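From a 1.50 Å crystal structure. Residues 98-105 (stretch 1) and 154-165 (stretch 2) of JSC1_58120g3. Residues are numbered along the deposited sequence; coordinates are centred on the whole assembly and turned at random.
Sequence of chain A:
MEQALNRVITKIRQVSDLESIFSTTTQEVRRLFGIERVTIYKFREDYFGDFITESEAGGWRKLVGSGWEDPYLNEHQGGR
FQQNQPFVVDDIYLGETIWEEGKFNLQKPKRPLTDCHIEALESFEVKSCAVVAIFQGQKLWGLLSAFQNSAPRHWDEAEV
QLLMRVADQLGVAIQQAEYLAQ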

# COMPACT_ATOMS: atom_id res chain seq x y z
N ILE A 98 -10.36 11.75 -4.21
CA ILE A 98 -11.21 10.96 -5.10
C ILE A 98 -10.43 10.57 -6.35
O ILE A 98 -9.82 11.42 -7.01
CB ILE A 98 -12.51 11.70 -5.44
CG1 ILE A 98 -13.25 12.06 -4.14
CG2 ILE A 98 -13.38 10.81 -6.29
CD1 ILE A 98 -13.59 10.88 -3.27
N TRP A 99 -10.45 9.28 -6.67
CA TRP A 99 -9.75 8.70 -7.81
C TRP A 99 -10.78 8.17 -8.79
O TRP A 99 -11.54 7.24 -8.47
CB TRP A 99 -8.84 7.57 -7.33
CG TRP A 99 -8.06 6.83 -8.38
CD1 TRP A 99 -8.48 5.78 -9.14
CD2 TRP A 99 -6.71 7.08 -8.73
NE1 TRP A 99 -7.46 5.36 -9.97
CE2 TRP A 99 -6.36 6.15 -9.74
CE3 TRP A 99 -5.76 8.02 -8.33
CZ2 TRP A 99 -5.09 6.11 -10.31
CZ3 TRP A 99 -4.50 7.98 -8.90
CH2 TRP A 99 -4.18 7.04 -9.89
N GLU A 100 -10.81 8.75 -9.99
CA GLU A 100 -11.77 8.39 -11.03
C GLU A 100 -11.09 8.47 -12.39
O GLU A 100 -10.33 9.40 -12.65
CB GLU A 100 -13.01 9.31 -11.00
CG GLU A 100 -13.84 9.15 -9.73
CD GLU A 100 -14.91 10.23 -9.57
OE1 GLU A 100 -14.83 11.28 -10.24
OE2 GLU A 100 -15.81 10.01 -8.73
N GLU A 101 -11.39 7.49 -13.25
CA GLU A 101 -10.76 7.37 -14.57
C GLU A 101 -9.24 7.39 -14.44
O GLU A 101 -8.54 8.07 -15.20
CB GLU A 101 -11.24 8.47 -15.53
CG GLU A 101 -12.70 8.30 -15.95
CD GLU A 101 -13.21 9.39 -16.87
OE1 GLU A 101 -12.51 10.41 -17.06
OE2 GLU A 101 -14.33 9.23 -17.40
N GLY A 102 -8.73 6.68 -13.43
CA GLY A 102 -7.30 6.51 -13.25
C GLY A 102 -6.53 7.76 -12.88
O GLY A 102 -5.34 7.83 -13.15
N LYS A 103 -7.18 8.76 -12.27
CA LYS A 103 -6.49 9.97 -11.87
C LYS A 103 -7.30 10.64 -10.77
O LYS A 103 -8.41 10.22 -10.46
CB LYS A 103 -6.28 10.93 -13.05
CG LYS A 103 -7.57 11.55 -13.56
CD LYS A 103 -7.42 12.13 -14.97
CE LYS A 103 -8.78 12.60 -15.48
NZ LYS A 103 -8.77 12.97 -16.93
N PHE A 104 -6.74 11.69 -10.17
CA PHE A 104 -7.48 12.45 -9.18
C PHE A 104 -8.62 13.21 -9.85
O PHE A 104 -8.47 13.74 -10.96
CB PHE A 104 -6.59 13.47 -8.46
CG PHE A 104 -5.51 12.87 -7.58
CD1 PHE A 104 -5.46 11.52 -7.31
CD2 PHE A 104 -4.54 13.70 -7.03
CE1 PHE A 104 -4.45 11.00 -6.50
CE2 PHE A 104 -3.54 13.19 -6.22
CZ PHE A 104 -3.49 11.83 -5.97
N ASN A 105 -9.77 13.26 -9.18
CA ASN A 105 -10.83 14.20 -9.55
C ASN A 105 -10.61 15.45 -8.71
O ASN A 105 -10.95 15.50 -7.52
CB ASN A 105 -12.21 13.60 -9.32
CG ASN A 105 -13.34 14.54 -9.73
OD1 ASN A 105 -13.18 15.77 -9.71
ND2 ASN A 105 -14.49 13.97 -10.10
N HIS A 154 1.22 14.90 1.52
CA HIS A 154 0.46 14.98 0.29
C HIS A 154 0.93 13.92 -0.69
O HIS A 154 2.13 13.79 -0.94
CB HIS A 154 0.62 16.37 -0.32
CG HIS A 154 0.04 16.49 -1.69
ND1 HIS A 154 -1.29 16.27 -1.95
CD2 HIS A 154 0.61 16.82 -2.87
CE1 HIS A 154 -1.52 16.45 -3.24
NE2 HIS A 154 -0.38 16.78 -3.82
N TRP A 155 -0.02 13.15 -1.23
CA TRP A 155 0.26 12.16 -2.27
C TRP A 155 -0.15 12.72 -3.62
O TRP A 155 -1.29 13.15 -3.79
CB TRP A 155 -0.48 10.84 -2.01
CG TRP A 155 -0.29 10.29 -0.62
CD1 TRP A 155 -1.17 10.39 0.43
CD2 TRP A 155 0.86 9.59 -0.11
NE1 TRP A 155 -0.64 9.78 1.56
CE2 TRP A 155 0.60 9.29 1.25
CE3 TRP A 155 2.08 9.20 -0.67
CZ2 TRP A 155 1.52 8.60 2.06
CZ3 TRP A 155 3.00 8.51 0.14
CH2 TRP A 155 2.70 8.22 1.49
N ASP A 156 0.77 12.73 -4.59
CA ASP A 156 0.34 13.14 -5.93
C ASP A 156 0.09 11.91 -6.80
O ASP A 156 0.46 10.78 -6.46
CB ASP A 156 1.34 14.11 -6.58
CG ASP A 156 2.72 13.52 -6.81
OD1 ASP A 156 2.84 12.34 -7.23
OD2 ASP A 156 3.70 14.27 -6.65
N GLU A 157 -0.57 12.13 -7.94
CA GLU A 157 -1.03 10.96 -8.67
C GLU A 157 0.12 10.20 -9.32
O GLU A 157 0.01 8.99 -9.52
CB GLU A 157 -2.11 11.35 -9.69
CG GLU A 157 -1.73 12.33 -10.75
CD GLU A 157 -2.92 12.63 -11.66
OE1 GLU A 157 -3.94 13.16 -11.16
OE2 GLU A 157 -2.84 12.31 -12.87
N ALA A 158 1.23 10.88 -9.64
CA ALA A 158 2.40 10.16 -10.14
C ALA A 158 2.96 9.19 -9.10
O ALA A 158 3.42 8.10 -9.44
CB ALA A 158 3.47 11.16 -10.59
N GLU A 159 2.95 9.58 -7.82
CA GLU A 159 3.35 8.64 -6.78
C GLU A 159 2.39 7.46 -6.68
O GLU A 159 2.82 6.32 -6.48
CB GLU A 159 3.41 9.36 -5.43
CG GLU A 159 4.50 10.37 -5.39
CD GLU A 159 4.43 11.22 -4.14
OE1 GLU A 159 3.33 11.39 -3.60
OE2 GLU A 159 5.47 11.74 -3.73
N VAL A 160 1.09 7.72 -6.80
CA VAL A 160 0.14 6.61 -6.73
C VAL A 160 0.33 5.68 -7.93
O VAL A 160 0.29 4.45 -7.79
CB VAL A 160 -1.30 7.16 -6.65
CG1 VAL A 160 -2.29 6.02 -6.56
CG2 VAL A 160 -1.45 8.09 -5.45
N GLN A 161 0.57 6.25 -9.11
CA GLN A 161 0.84 5.42 -10.27
C GLN A 161 2.10 4.59 -10.08
O GLN A 161 2.11 3.39 -10.39
CB GLN A 161 0.92 6.30 -11.52
CG GLN A 161 -0.45 6.62 -12.09
CD GLN A 161 -0.62 8.05 -12.57
OE1 GLN A 161 0.36 8.75 -12.86
NE2 GLN A 161 -1.87 8.50 -12.64
N LEU A 162 3.17 5.20 -9.55
CA LEU A 162 4.38 4.45 -9.26
C LEU A 162 4.07 3.29 -8.32
O LEU A 162 4.51 2.15 -8.54
CB LEU A 162 5.45 5.37 -8.67
CG LEU A 162 6.86 4.86 -8.33
CD1 LEU A 162 6.92 4.11 -7.01
CD2 LEU A 162 7.43 4.01 -9.43
N LEU A 163 3.34 3.57 -7.23
CA LEU A 163 3.04 2.53 -6.26
C LEU A 163 2.31 1.37 -6.91
O LEU A 163 2.57 0.21 -6.60
CB LEU A 163 2.19 3.10 -5.13
CG LEU A 163 2.86 3.71 -3.89
CD1 LEU A 163 1.80 4.20 -2.91
CD2 LEU A 163 3.80 2.72 -3.20
N MET A 164 1.37 1.67 -7.81
CA MET A 164 0.62 0.63 -8.49
C MET A 164 1.52 -0.19 -9.41
O MET A 164 1.33 -1.40 -9.53
CB MET A 164 -0.55 1.24 -9.27
CG MET A 164 -1.59 1.92 -8.36
SD MET A 164 -2.94 2.77 -9.21
CE MET A 164 -3.74 1.41 -10.04
N ARG A 165 2.51 0.44 -10.05
CA ARG A 165 3.43 -0.31 -10.90
C ARG A 165 4.36 -1.19 -10.07
O ARG A 165 4.69 -2.30 -10.48
CB ARG A 165 4.26 0.64 -11.77
CG ARG A 165 3.46 1.47 -12.76
CD ARG A 165 2.73 0.61 -13.77
NE ARG A 165 1.45 0.12 -13.27
CZ ARG A 165 0.39 0.90 -13.03
NH1 ARG A 165 0.46 2.21 -13.22
NH2 ARG A 165 -0.74 0.36 -12.58
O HOH W 1 -6.15 14.95 -12.06

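A small hairpin packs two aromatic side chains, Trp-99 and Phe-104, against the first turns of a helix, and one weak hydrogen bond and a bridging water supplement this mainly apolar contact.

The hairpin is held by a type I' turn from Glu-100 to Lys-103, whose positive phi at Gly-102 is one that glycine adopts readily. The helix starts at Glu-157, just after the N-cap Asp-156; OD1 of Asp-156 accepts from N of Glu-159 at 2.8 Å, satisfying an amide that has no helical carbonyl before it.

Trp-99 is buried, its CA-to-CB bond directed toward the helix and its chi1 in the t well. The far rim of its indole meets residues on successive turns: CZ3 lies 3.8 Å from CG1 of Val-160, and CZ2 lies 4.1 Å from SD of Met-164. A broad, flat ring can span such a distance, while the branched valine and flexible methionine supply apolar surface to fill the space beside it.

Phe-104 starts out sideways, but its ring swings nearer the helix start. CB of Glu-157 sits 3.9 Å from the centroid of the Phe-104 ring, almost on its normal, a CH-pi contact. At the ring edge, CE2 of Phe-104 comes within 3.3 Å of O of Trp-155, and CZ approaches CG2 of Val-160 at 4.3 Å. Val-160 thus touches both aromatics, one with each methyl.

Glu-157 suits its place because its methylene covers a ring while its carboxylate reaches the hairpin backbone. N of Phe-104 donates a weak hydrogen bond to OE1 of Glu-157 (3.3 Å, nearly straight). Water 1 donates both to this OE1, at 3.0 Å from its oxygen, and to O of Phe-104, at 2.8 Å, so the one carboxylate oxygen serves both polar groups of the Phe-104 backbone, one directly and one through water.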